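Local atomic coordinates of proline dehydrogenase (Deinococcus radiodurans, PDB entry 4H6Q), a protein that oxidises L-proline to delta-1-pyrroline-5-carboxylate with FAD as cofactor and a quinone as electron acceptor, the first step of proline breakdown to glutamate. Residues A[36-41]-A[258-263]; A[48-53]-A[91-96]; A[58-63]-A[278-283]; A[97-102]-A[132-137]. One frame throughout, in Å; residues are numbered along the deposited sequence.

Contact 1 of 4, residues A[36-41]-A[258-263]. With FAD (flavin-adenine dinucleotide), chain C.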
# COMPACT_ATOMS: atom_id res chain seq x y z
N PHE A 36 11.48 0.27 -10.57
CA PHE A 36 10.26 0.16 -9.77
C PHE A 36 10.37 -0.85 -8.62
O PHE A 36 9.51 -0.86 -7.74
CB PHE A 36 9.11 -0.28 -10.67
CG PHE A 36 8.85 0.67 -11.78
CD1 PHE A 36 8.16 1.87 -11.56
CD2 PHE A 36 9.20 0.32 -13.08
CE1 PHE A 36 7.90 2.74 -12.63
CE2 PHE A 36 8.92 1.19 -14.14
CZ PHE A 36 8.27 2.40 -13.90
N VAL A 37 11.37 -1.74 -8.67
CA VAL A 37 11.45 -2.89 -7.74
C VAL A 37 12.81 -2.84 -7.10
O VAL A 37 13.80 -2.71 -7.82
CB VAL A 37 11.25 -4.23 -8.52
CG1 VAL A 37 11.43 -5.44 -7.61
CG2 VAL A 37 9.87 -4.23 -9.26
N ALA A 38 12.89 -2.91 -5.75
CA ALA A 38 14.18 -2.70 -5.11
C ALA A 38 15.24 -3.78 -5.49
O ALA A 38 16.45 -3.49 -5.59
CB ALA A 38 14.03 -2.51 -3.59
N GLY A 39 14.77 -4.99 -5.73
CA GLY A 39 15.63 -6.14 -5.90
C GLY A 39 14.80 -7.35 -5.56
O GLY A 39 13.59 -7.25 -5.36
N GLU A 40 15.45 -8.49 -5.45
CA GLU A 40 14.76 -9.75 -5.24
C GLU A 40 14.85 -10.28 -3.81
O GLU A 40 14.17 -11.25 -3.47
CB GLU A 40 15.25 -10.80 -6.26
CG GLU A 40 14.82 -10.44 -7.73
CD GLU A 40 14.87 -11.63 -8.71
OE1 GLU A 40 15.61 -12.60 -8.47
OE2 GLU A 40 14.19 -11.61 -9.76
N SER A 41 15.66 -9.65 -2.96
CA SER A 41 15.90 -10.19 -1.60
C SER A 41 15.45 -9.26 -0.50
O SER A 41 15.35 -8.04 -0.70
CB SER A 41 17.39 -10.45 -1.37
OG SER A 41 18.13 -9.24 -1.41
N MET A 258 4.23 7.59 -2.32
CA MET A 258 4.55 7.42 -3.75
C MET A 258 5.13 6.02 -3.92
O MET A 258 5.65 5.42 -2.95
CB MET A 258 5.64 8.41 -4.17
CG MET A 258 5.13 9.83 -4.33
SD MET A 258 5.21 10.75 -2.81
CE MET A 258 4.24 12.17 -3.36
N LEU A 259 5.06 5.52 -5.16
CA LEU A 259 5.71 4.26 -5.48
C LEU A 259 7.21 4.47 -5.70
O LEU A 259 7.62 5.50 -6.29
CB LEU A 259 5.07 3.59 -6.71
CG LEU A 259 3.55 3.31 -6.63
CD1 LEU A 259 3.07 2.63 -7.96
CD2 LEU A 259 3.23 2.43 -5.46
N TYR A 260 7.99 3.48 -5.28
CA TYR A 260 9.45 3.52 -5.52
C TYR A 260 9.74 3.86 -6.98
O TYR A 260 9.17 3.22 -7.91
CB TYR A 260 10.01 2.15 -5.16
CG TYR A 260 11.51 1.98 -5.29
CD1 TYR A 260 12.44 2.65 -4.47
CD2 TYR A 260 12.02 1.08 -6.23
CE1 TYR A 260 13.84 2.37 -4.59
CE2 TYR A 260 13.34 0.86 -6.38
CZ TYR A 260 14.24 1.48 -5.59
OH TYR A 260 15.57 1.18 -5.84
N GLY A 261 10.61 4.84 -7.22
CA GLY A 261 11.04 5.17 -8.57
C GLY A 261 10.21 6.19 -9.30
O GLY A 261 10.58 6.56 -10.42
N ILE A 262 9.09 6.62 -8.73
CA ILE A 262 8.18 7.53 -9.44
C ILE A 262 8.14 8.88 -8.76
O ILE A 262 7.82 9.00 -7.55
CB ILE A 262 6.75 6.93 -9.60
CG1 ILE A 262 6.79 5.53 -10.22
CG2 ILE A 262 5.84 7.90 -10.42
CD1 ILE A 262 5.42 4.86 -10.50
N ARG A 263 8.55 9.91 -9.50
CA ARG A 263 8.65 11.29 -8.96
C ARG A 263 9.52 11.39 -7.72
O ARG A 263 9.12 11.97 -6.70
CB ARG A 263 7.26 11.95 -8.74
CG ARG A 263 6.42 12.15 -10.06
CD ARG A 263 7.14 12.94 -11.16
NE ARG A 263 7.66 14.24 -10.72
CZ ARG A 263 6.97 15.39 -10.75
NH1 ARG A 263 5.71 15.39 -11.18
NH2 ARG A 263 7.55 16.54 -10.40
PA FAD C . -1.96 9.30 -12.51
O1A FAD C . -3.09 10.30 -12.81
O2A FAD C . -2.07 7.95 -13.09
O5B FAD C . -0.59 9.78 -12.86
C5B FAD C . -0.14 11.05 -12.40
C4B FAD C . 1.27 11.38 -12.84
O4B FAD C . 2.15 10.63 -12.04
C3B FAD C . 1.59 10.96 -14.23
O3B FAD C . 1.17 11.87 -15.24
C2B FAD C . 3.06 10.80 -14.15
O2B FAD C . 3.73 12.04 -14.08
C1B FAD C . 3.19 10.12 -12.82
N9A FAD C . 3.08 8.66 -12.90
C8A FAD C . 2.12 7.87 -12.27
N7A FAD C . 2.30 6.57 -12.53
C5A FAD C . 3.43 6.48 -13.34
C6A FAD C . 4.10 5.43 -13.93
N6A FAD C . 3.68 4.08 -13.75
N1A FAD C . 5.18 5.71 -14.68
C2A FAD C . 5.62 6.97 -14.87
N3A FAD C . 5.00 8.03 -14.32
C4A FAD C . 3.94 7.80 -13.56
N1 FAD C . -4.17 1.26 -6.15
C2 FAD C . -4.93 0.19 -5.76
O2 FAD C . -5.94 -0.12 -6.53
N3 FAD C . -4.67 -0.52 -4.62
C4 FAD C . -3.61 -0.19 -3.79
O4 FAD C . -3.37 -0.91 -2.68
C4X FAD C . -2.76 0.94 -4.16
N5 FAD C . -1.70 1.32 -3.38
C5X FAD C . -0.97 2.42 -3.78
C6 FAD C . 0.11 2.83 -2.99
C7 FAD C . 0.86 3.98 -3.36
C7M FAD C . 2.04 4.43 -2.51
C8 FAD C . 0.49 4.69 -4.53
C8M FAD C . 1.25 5.92 -4.96
C9 FAD C . -0.58 4.24 -5.33
C9A FAD C . -1.31 3.14 -4.95
N10 FAD C . -2.40 2.74 -5.75
C10 FAD C . -3.12 1.64 -5.37
C1' FAD C . -2.81 3.48 -6.93
C2' FAD C . -2.35 2.95 -8.26
O2' FAD C . -1.10 2.33 -8.03
C3' FAD C . -2.55 4.26 -9.07
O3' FAD C . -3.74 4.34 -9.79
C4' FAD C . -1.42 4.72 -9.90
O4' FAD C . -0.37 4.89 -9.02
C5' FAD C . -1.81 6.04 -10.55
O5' FAD C . -0.83 6.99 -10.27
P FAD C . -1.18 8.45 -9.75
O1P FAD C . -2.18 8.62 -8.57
O2P FAD C . 0.22 9.12 -9.70
O3P FAD C . -1.84 9.25 -10.99
O HOH W 1 7.49 1.00 -7.79
O HOH W 2 16.25 -1.10 -7.78
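Beside the FAD pocket, where strand 254-259 of the beta8-alpha8 barrel runs out into a loop, F36 to A38 lie against Y260 and I262. The chain reverses through a type II beta turn from L259 to I262, closed by I262 N donating to L259 O. Its third residue, G261, has a positive phi (90°) at which a CB would strike the carbonyl before it. Y260 carries CG anti to its backbone N (chi1 -178°), and the ring meets the other backbone with its edge where CD2 sits 3.5 Å from F36 C. CE2 passes 3.8 Å from A38 N. Two waters fill in the polar work. One donates to both F36 O (2.7 Å) and Y260 O; the other is hydrogen-bonded to V37 O and to Y260 OH. Further along, the F36 ring turns its edge to I262, with CE1 3.9 Å from CG1, while its side chain also touches F291 and R294 of helix 288-296. I262 in turn packs on the cofactor's adenine, CG2 lying 3.7 Å from FAD C4A and CD1 equally near C6A. At the other end of FAD, L259 CD2 presses on the flavin, 3.5 Å from C7.

Contact 2 of 4, residues A[48-53]-A[91-96]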
# COMPACT_ATOMS: atom_id res chain seq x y z
N ALA A 48 17.39 -0.47 0.47
CA ALA A 48 16.66 0.60 -0.19
C ALA A 48 15.93 1.45 0.83
O ALA A 48 15.86 2.68 0.68
CB ALA A 48 15.69 0.03 -1.24
N VAL A 49 15.33 0.84 1.87
CA VAL A 49 14.69 1.64 2.91
C VAL A 49 15.70 2.49 3.67
O VAL A 49 15.43 3.67 3.95
CB VAL A 49 13.88 0.77 3.89
CG1 VAL A 49 13.32 1.62 5.07
CG2 VAL A 49 12.74 0.10 3.15
N GLN A 50 16.90 1.95 3.96
CA GLN A 50 17.92 2.74 4.63
C GLN A 50 18.32 3.96 3.79
O GLN A 50 18.53 5.06 4.32
CB GLN A 50 19.12 1.87 4.98
CG GLN A 50 18.78 0.85 6.09
CD GLN A 50 19.88 -0.11 6.36
OE1 GLN A 50 20.63 -0.50 5.44
NE2 GLN A 50 19.99 -0.55 7.62
N ALA A 51 18.41 3.77 2.47
CA ALA A 51 18.72 4.88 1.58
C ALA A 51 17.62 5.94 1.60
O ALA A 51 17.93 7.14 1.60
CB ALA A 51 19.03 4.40 0.15
N LEU A 52 16.35 5.53 1.58
CA LEU A 52 15.25 6.48 1.68
C LEU A 52 15.32 7.27 3.00
O LEU A 52 15.14 8.49 3.01
CB LEU A 52 13.88 5.78 1.59
CG LEU A 52 13.50 5.26 0.20
CD1 LEU A 52 12.34 4.26 0.34
CD2 LEU A 52 13.09 6.42 -0.69
N GLU A 53 15.59 6.58 4.11
CA GLU A 53 15.61 7.24 5.43
C GLU A 53 16.73 8.25 5.52
O GLU A 53 16.56 9.30 6.16
CB GLU A 53 15.69 6.18 6.56
CG GLU A 53 14.36 5.36 6.71
CD GLU A 53 14.21 4.52 8.02
OE1 GLU A 53 15.14 4.43 8.84
OE2 GLU A 53 13.11 3.98 8.25
N ALA A 91 17.28 -4.62 11.84
CA ALA A 91 18.06 -3.57 11.20
C ALA A 91 17.75 -2.18 11.80
O ALA A 91 18.36 -1.17 11.44
CB ALA A 91 17.85 -3.56 9.69
N GLY A 92 16.81 -2.15 12.73
CA GLY A 92 16.39 -0.89 13.32
C GLY A 92 15.36 -0.12 12.54
O GLY A 92 15.23 1.10 12.69
N ILE A 93 14.64 -0.82 11.67
CA ILE A 93 13.55 -0.19 10.92
C ILE A 93 12.22 -0.61 11.55
O ILE A 93 11.97 -1.80 11.73
CB ILE A 93 13.58 -0.66 9.46
CG1 ILE A 93 14.91 -0.23 8.79
CG2 ILE A 93 12.38 -0.10 8.69
CD1 ILE A 93 15.18 -0.89 7.47
N LYS A 94 11.38 0.36 11.94
CA LYS A 94 10.05 0.05 12.45
C LYS A 94 9.28 -0.62 11.31
O LYS A 94 9.14 -0.07 10.24
CB LYS A 94 9.34 1.33 12.91
CG LYS A 94 8.21 1.14 13.91
CD LYS A 94 7.61 2.54 14.35
CE LYS A 94 7.10 2.52 15.75
NZ LYS A 94 8.18 2.98 16.67
N PRO A 95 8.75 -1.83 11.54
CA PRO A 95 8.06 -2.51 10.44
C PRO A 95 6.81 -1.76 10.00
O PRO A 95 5.91 -1.33 10.81
CB PRO A 95 7.75 -3.90 11.02
CG PRO A 95 8.60 -4.04 12.22
CD PRO A 95 8.83 -2.67 12.75
N TYR A 96 6.80 -1.40 8.74
CA TYR A 96 5.60 -0.86 8.08
C TYR A 96 5.54 -1.63 6.77
O TYR A 96 6.43 -1.47 5.94
CB TYR A 96 5.75 0.64 7.86
CG TYR A 96 4.50 1.33 7.37
CD1 TYR A 96 3.92 2.33 8.16
CD2 TYR A 96 3.90 1.01 6.14
CE1 TYR A 96 2.79 3.06 7.72
CE2 TYR A 96 2.72 1.68 5.71
CZ TYR A 96 2.20 2.71 6.49
OH TYR A 96 1.10 3.41 6.02
O HOH W 3 18.63 1.06 9.83
O HOH W 4 12.07 3.14 10.79
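V49 leads the contact from helix 42-54: CG1 stands anti to its backbone N (chi1 175°) and meets CD1 of I93 at 3.9 Å, with I93 CG2 only slightly farther off. V49 faces inward, its side chain also resting on L61 and L281 of the neighbouring strands. One residue on, Q50 lies nearer solvent. Its extended chain passes CG by I93 CD1 at 4.2 Å and brings NE2 to a water at 3.1 Å, which accepts from the amide and donates to A91 O. The partner loop is the return leg of a beta-alpha-beta crossover of the barrel, carrying the chain from helix 71-90 into strand 96-99; G92, the first residue out of the helix, closes it in a Schellman motif with positive phi (84°). I93 also touches I46, a turn earlier on helix 42-54. In place of I93 an alanine would probably open a gap beside V49 CG1, with the CG2 and CD1 methyls gone that now fill the space between helix and loop. Farther along the helix comes E53, an exposed residue whose OE2 lies 4.2 Å from I93 CG2. A second water donates to E53 OE2 (2.9 Å) and accepts from K94 N (3.1 Å).

Contact 3 of 4, residues A[58-63]-A[278-283]. With TFB (tetrahydrofuran-2-carboxylic acid), chain D.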
# COMPACT_ATOMS: atom_id res chain seq x y z
N ALA A 58 10.32 7.91 4.64
CA ALA A 58 10.01 6.65 5.29
C ALA A 58 9.72 5.54 4.26
O ALA A 58 9.45 5.83 3.06
CB ALA A 58 8.79 6.83 6.24
N GLY A 59 9.79 4.27 4.69
CA GLY A 59 9.52 3.16 3.78
C GLY A 59 8.25 2.39 4.17
O GLY A 59 7.79 2.36 5.32
N ASN A 60 7.69 1.74 3.16
CA ASN A 60 6.49 0.92 3.31
C ASN A 60 6.80 -0.34 2.48
O ASN A 60 6.71 -0.34 1.23
CB ASN A 60 5.29 1.70 2.73
CG ASN A 60 4.05 0.89 2.60
OD1 ASN A 60 3.94 -0.26 3.08
ND2 ASN A 60 3.06 1.48 1.90
N LEU A 61 7.24 -1.41 3.16
CA LEU A 61 7.79 -2.61 2.48
C LEU A 61 6.66 -3.49 1.93
O LEU A 61 5.63 -3.68 2.58
CB LEU A 61 8.65 -3.42 3.45
CG LEU A 61 10.01 -2.78 3.74
CD1 LEU A 61 10.52 -3.24 5.12
CD2 LEU A 61 10.95 -3.14 2.61
N ASP A 62 6.91 -4.10 0.77
CA ASP A 62 5.97 -5.06 0.23
C ASP A 62 6.70 -6.20 -0.44
O ASP A 62 7.54 -5.95 -1.31
CB ASP A 62 5.02 -4.35 -0.73
CG ASP A 62 4.13 -5.30 -1.51
OD1 ASP A 62 3.15 -5.90 -0.93
OD2 ASP A 62 4.39 -5.47 -2.69
N LEU A 63 6.39 -7.44 -0.05
CA LEU A 63 6.86 -8.62 -0.78
C LEU A 63 5.94 -8.84 -1.95
O LEU A 63 4.72 -8.97 -1.78
CB LEU A 63 6.85 -9.84 0.14
CG LEU A 63 7.17 -11.20 -0.52
CD1 LEU A 63 8.61 -11.22 -1.09
CD2 LEU A 63 7.02 -12.32 0.51
N ARG A 278 6.19 8.71 2.57
CA ARG A 278 6.52 7.29 2.76
C ARG A 278 6.39 6.58 1.43
O ARG A 278 5.33 6.64 0.79
CB ARG A 278 5.57 6.66 3.79
CG ARG A 278 5.98 5.23 4.13
CD ARG A 278 4.99 4.59 5.10
NE ARG A 278 4.87 5.26 6.42
CZ ARG A 278 5.64 4.99 7.48
NH1 ARG A 278 6.67 4.13 7.40
NH2 ARG A 278 5.33 5.55 8.64
N VAL A 279 7.46 5.90 1.02
CA VAL A 279 7.51 5.30 -0.29
C VAL A 279 7.22 3.82 -0.23
O VAL A 279 7.77 3.08 0.62
CB VAL A 279 8.91 5.55 -0.94
CG1 VAL A 279 9.18 4.64 -2.14
CG2 VAL A 279 9.01 7.01 -1.34
N TYR A 280 6.32 3.36 -1.13
CA TYR A 280 5.96 1.96 -1.27
C TYR A 280 7.14 1.25 -1.95
O TYR A 280 7.50 1.59 -3.09
CB TYR A 280 4.66 1.88 -2.08
CG TYR A 280 3.96 0.53 -2.08
CD1 TYR A 280 2.77 0.33 -1.35
CD2 TYR A 280 4.44 -0.55 -2.88
CE1 TYR A 280 2.12 -0.89 -1.33
CE2 TYR A 280 3.79 -1.79 -2.87
CZ TYR A 280 2.65 -1.95 -2.08
OH TYR A 280 2.07 -3.18 -2.12
N LEU A 281 7.71 0.28 -1.24
CA LEU A 281 9.03 -0.28 -1.56
C LEU A 281 8.89 -1.78 -1.76
O LEU A 281 8.90 -2.56 -0.84
CB LEU A 281 10.03 0.03 -0.44
CG LEU A 281 11.51 -0.14 -0.76
CD1 LEU A 281 11.98 -1.58 -0.94
CD2 LEU A 281 11.90 0.75 -1.90
N PRO A 282 8.68 -2.21 -3.03
CA PRO A 282 8.41 -3.63 -3.31
C PRO A 282 9.68 -4.39 -3.64
O PRO A 282 10.65 -3.82 -4.18
CB PRO A 282 7.50 -3.55 -4.52
CG PRO A 282 7.94 -2.31 -5.25
CD PRO A 282 8.57 -1.36 -4.25
N TYR A 283 9.71 -5.69 -3.33
CA TYR A 283 10.85 -6.49 -3.66
C TYR A 283 10.37 -7.94 -3.83
O TYR A 283 9.26 -8.31 -3.44
CB TYR A 283 11.93 -6.44 -2.55
CG TYR A 283 11.51 -7.24 -1.33
CD1 TYR A 283 11.98 -8.56 -1.10
CD2 TYR A 283 10.56 -6.70 -0.41
CE1 TYR A 283 11.52 -9.31 -0.03
CE2 TYR A 283 10.10 -7.45 0.68
CZ TYR A 283 10.56 -8.75 0.85
OH TYR A 283 10.08 -9.48 1.90
OA TFB D . -1.08 -1.71 -5.05
CA TFB D . -0.63 -1.22 -6.31
C TFB D . -0.13 -2.34 -7.19
OB TFB D . 0.05 -2.13 -8.41
CB TFB D . 0.47 -0.28 -6.03
CG TFB D . 0.96 -0.70 -4.73
CD TFB D . -0.12 -1.43 -4.03
OXT TFB D . 0.12 -3.52 -6.72
O HOH W 5 3.73 4.03 0.72
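Residues A58 to L63 pair one to one with R278 to Y283, in parallel, and so join the first and last strands of the beta8-alpha8 barrel. The middle is tight: N60 O takes the N-H of L281 at 2.7 Å, and backbone bonds continue on both sides, down to Y283 N on D62 O. Toward the surrounding helices, L61 and L281 lie side by side, and Y283 CE1 meets L63 CD1 at 3.6 Å. The A58 end is the more open to solvent, though its backbone pairing stays close. There R278 NH1 bonds to G59 O, which lies in the guanidinium plane, while A58 CB sits over one face, 3.6 Å above it; NE pairs with E255, and NH2 is hydrogen-bonded to a glycerol, probably from the crystallisation liquor. A water accepts from N60 ND2 (2.9 Å) and donates to R278 O, whereas N60 OD1 takes S98 OG. Deeper in, N60 ND2 approaches Y280 CD1 at 3.5 Å, with amide and ring planes 70° apart. Y280 is probably critical for catalysis; its OH is hydrogen-bonded to D137 OD2. One face of its ring covers the bound tetrahydrofuroate, whose CG stands 3.3 Å above the plane toward the rim.

Contact 4 of 4, residues A[97-102]-A[132-137]. With TFB (tetrahydrofuran-2-carboxylic acid), chain D; FAD (flavin-adenine dinucleotide), chain C.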
# COMPACT_ATOMS: atom_id res chain seq x y z
N VAL A 97 4.54 -2.50 6.63
CA VAL A 97 4.48 -3.46 5.53
C VAL A 97 3.06 -3.44 4.95
O VAL A 97 2.07 -3.43 5.71
CB VAL A 97 4.86 -4.90 6.02
CG1 VAL A 97 4.65 -5.93 4.95
CG2 VAL A 97 6.28 -4.93 6.56
N SER A 98 2.98 -3.52 3.61
CA SER A 98 1.72 -3.67 2.90
C SER A 98 1.60 -5.05 2.37
O SER A 98 2.55 -5.56 1.76
CB SER A 98 1.61 -2.63 1.76
OG SER A 98 1.54 -1.29 2.28
N ILE A 99 0.44 -5.66 2.62
CA ILE A 99 0.14 -7.00 2.10
C ILE A 99 -1.11 -6.95 1.25
O ILE A 99 -2.05 -6.18 1.50
CB ILE A 99 -0.00 -8.06 3.22
CG1 ILE A 99 -1.20 -7.79 4.14
CG2 ILE A 99 1.32 -8.14 4.03
CD1 ILE A 99 -1.43 -8.89 5.20
N LYS A 100 -1.14 -7.84 0.24
CA LYS A 100 -2.36 -8.14 -0.52
C LYS A 100 -2.96 -9.40 0.07
O LYS A 100 -2.29 -10.44 0.15
CB LYS A 100 -1.98 -8.41 -2.00
CG LYS A 100 -1.73 -7.08 -2.73
CD LYS A 100 -1.19 -7.32 -4.13
CE LYS A 100 -1.08 -6.00 -4.90
NZ LYS A 100 -0.21 -4.97 -4.28
N LEU A 101 -4.21 -9.35 0.52
CA LEU A 101 -4.73 -10.54 1.17
C LEU A 101 -4.87 -11.76 0.21
O LEU A 101 -4.92 -12.91 0.65
CB LEU A 101 -6.04 -10.24 1.91
CG LEU A 101 -5.83 -9.38 3.19
CD1 LEU A 101 -7.13 -8.78 3.66
CD2 LEU A 101 -5.14 -10.17 4.30
N SER A 102 -4.95 -11.51 -1.11
CA SER A 102 -4.93 -12.62 -2.06
C SER A 102 -3.58 -13.35 -2.09
O SER A 102 -3.50 -14.47 -2.62
CB SER A 102 -5.24 -12.13 -3.47
OG SER A 102 -4.09 -11.52 -4.04
N GLY A 132 5.07 -1.88 15.03
CA GLY A 132 4.84 -1.64 13.61
C GLY A 132 3.41 -1.56 13.14
O GLY A 132 2.43 -1.43 13.94
N PHE A 133 3.26 -1.63 11.80
CA PHE A 133 2.00 -1.33 11.14
C PHE A 133 1.86 -2.17 9.87
O PHE A 133 2.86 -2.29 9.11
CB PHE A 133 1.96 0.17 10.78
CG PHE A 133 0.68 0.62 10.13
CD1 PHE A 133 -0.41 1.02 10.91
CD2 PHE A 133 0.57 0.66 8.74
CE1 PHE A 133 -1.59 1.49 10.28
CE2 PHE A 133 -0.58 1.11 8.13
CZ PHE A 133 -1.66 1.52 8.90
N ILE A 134 0.64 -2.65 9.61
CA ILE A 134 0.37 -3.38 8.35
C ILE A 134 -0.74 -2.67 7.62
O ILE A 134 -1.80 -2.39 8.22
CB ILE A 134 -0.11 -4.82 8.67
CG1 ILE A 134 0.94 -5.63 9.45
CG2 ILE A 134 -0.54 -5.55 7.39
CD1 ILE A 134 2.34 -5.73 8.72
N CYS A 135 -0.54 -2.42 6.32
CA CYS A 135 -1.62 -1.98 5.46
C CYS A 135 -2.17 -3.15 4.63
O CYS A 135 -1.38 -3.88 4.01
CB CYS A 135 -1.16 -0.85 4.52
SG CYS A 135 -2.51 -0.29 3.42
N LEU A 136 -3.49 -3.32 4.63
CA LEU A 136 -4.18 -4.24 3.71
C LEU A 136 -4.43 -3.49 2.41
O LEU A 136 -5.33 -2.63 2.33
CB LEU A 136 -5.51 -4.71 4.32
CG LEU A 136 -5.38 -5.21 5.78
CD1 LEU A 136 -6.75 -5.53 6.33
CD2 LEU A 136 -4.43 -6.42 5.91
N ASP A 137 -3.62 -3.79 1.37
CA ASP A 137 -3.81 -3.16 0.05
C ASP A 137 -5.21 -3.52 -0.48
O ASP A 137 -5.80 -4.56 -0.14
CB ASP A 137 -2.77 -3.70 -0.93
CG ASP A 137 -1.39 -3.13 -0.75
OD1 ASP A 137 -1.17 -2.16 0.01
OD2 ASP A 137 -0.48 -3.70 -1.47
OA TFB D . -1.08 -1.71 -5.05
CA TFB D . -0.63 -1.22 -6.31
C TFB D . -0.13 -2.34 -7.19
OB TFB D . 0.05 -2.13 -8.41
CB TFB D . 0.47 -0.28 -6.03
CG TFB D . 0.96 -0.70 -4.73
CD TFB D . -0.12 -1.43 -4.03
OXT TFB D . 0.12 -3.52 -6.72
PA FAD C . -1.96 9.30 -12.51
O1A FAD C . -3.09 10.30 -12.81
O2A FAD C . -2.07 7.95 -13.09
O5B FAD C . -0.59 9.78 -12.86
C5B FAD C . -0.14 11.05 -12.40
C4B FAD C . 1.27 11.38 -12.84
O4B FAD C . 2.15 10.63 -12.04
C3B FAD C . 1.59 10.96 -14.23
O3B FAD C . 1.17 11.87 -15.24
C2B FAD C . 3.06 10.80 -14.15
O2B FAD C . 3.73 12.04 -14.08
C1B FAD C . 3.19 10.12 -12.82
N9A FAD C . 3.08 8.66 -12.90
C8A FAD C . 2.12 7.87 -12.27
N7A FAD C . 2.30 6.57 -12.53
C5A FAD C . 3.43 6.48 -13.34
C6A FAD C . 4.10 5.43 -13.93
N6A FAD C . 3.68 4.08 -13.75
N1A FAD C . 5.18 5.71 -14.68
C2A FAD C . 5.62 6.97 -14.87
N3A FAD C . 5.00 8.03 -14.32
C4A FAD C . 3.94 7.80 -13.56
N1 FAD C . -4.17 1.26 -6.15
C2 FAD C . -4.93 0.19 -5.76
O2 FAD C . -5.94 -0.12 -6.53
N3 FAD C . -4.67 -0.52 -4.62
C4 FAD C . -3.61 -0.19 -3.79
O4 FAD C . -3.37 -0.91 -2.68
C4X FAD C . -2.76 0.94 -4.16
N5 FAD C . -1.70 1.32 -3.38
C5X FAD C . -0.97 2.42 -3.78
C6 FAD C . 0.11 2.83 -2.99
C7 FAD C . 0.86 3.98 -3.36
C7M FAD C . 2.04 4.43 -2.51
C8 FAD C . 0.49 4.69 -4.53
C8M FAD C . 1.25 5.92 -4.96
C9 FAD C . -0.58 4.24 -5.33
C9A FAD C . -1.31 3.14 -4.95
N10 FAD C . -2.40 2.74 -5.75
C10 FAD C . -3.12 1.64 -5.37
C1' FAD C . -2.81 3.48 -6.93
C2' FAD C . -2.35 2.95 -8.26
O2' FAD C . -1.10 2.33 -8.03
C3' FAD C . -2.55 4.26 -9.07
O3' FAD C . -3.74 4.34 -9.79
C4' FAD C . -1.42 4.72 -9.90
O4' FAD C . -0.37 4.89 -9.02
C5' FAD C . -1.81 6.04 -10.55
O5' FAD C . -0.83 6.99 -10.27
P FAD C . -1.18 8.45 -9.75
O1P FAD C . -2.18 8.62 -8.57
O2P FAD C . 0.22 9.12 -9.70
O3P FAD C . -1.84 9.25 -10.99
O HOH W 6 -5.88 -7.12 0.69
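The D137 carboxylate lies between I99 O on one face, 3.8 Å from CG, and the flavin on the other, where FAD O4 is 3.5 Å from the same carbon. K100 NZ meets OD2 on the anti side, 24° out of the carboxylate plane, in a salt bridge of 3.1 Å. The lysine chain is straight to CE and bends at its last torsion (chi4 58°), which sets NZ where it can also donate to the carboxylate of the bound tetrahydrofuroate, TFB OXT, at 2.9 Å. K100 is a substrate-binding residue of the enzyme. A leucine in its place would probably leave D137 OD2 and that carboxylate without the ammonium group that now ties them together. OD2 is shared with Y280 OH, and OD1, which lies 3.3 Å from S98 CB, is salt-bridged to R189. D137 is thus gripped from several directions, in keeping with its probable active-site role. Beneath this site two parallel strands of the TIM barrel run together, bonded in turn from V97 N to F133 O through to D137 N on I99 O. A water bridges D137 O and L101 N. On the outer side I99 and L136 lie side by side, CG1 3.9 Å from CD2, and I134 CD1 rests against V97 CB. This apolar layer meets the barrel's helices: V97 and I99 on helix 71-90, I134 on helix 115-129, and L136 on helix 144-158.

From the N terminus, residues 36-41 open the widest loop, closed at 258-263 by contact 1 beyond most of the barrel. Contact 2 opens next, from helix 42-54, and closes at 91-96, nested within contact 1. Before it closes, strand 58-63 begins contact 3, whose partner 278-283 lies past the end of contact 1, so contact 3 crosses both. Contact 4 follows contact 2 in series and is nested inside contacts 1 and 3. Contact 3 closes the barrel between its first and last strands; contact 4 pairs strands 96-99 and 133-136. M258 O to Y280 N joins contact 1 to contact 3, Y96 O to L61 N joins contacts 2 and 3, and Y280 OH to D137 OD2 joins contacts 3 and 4.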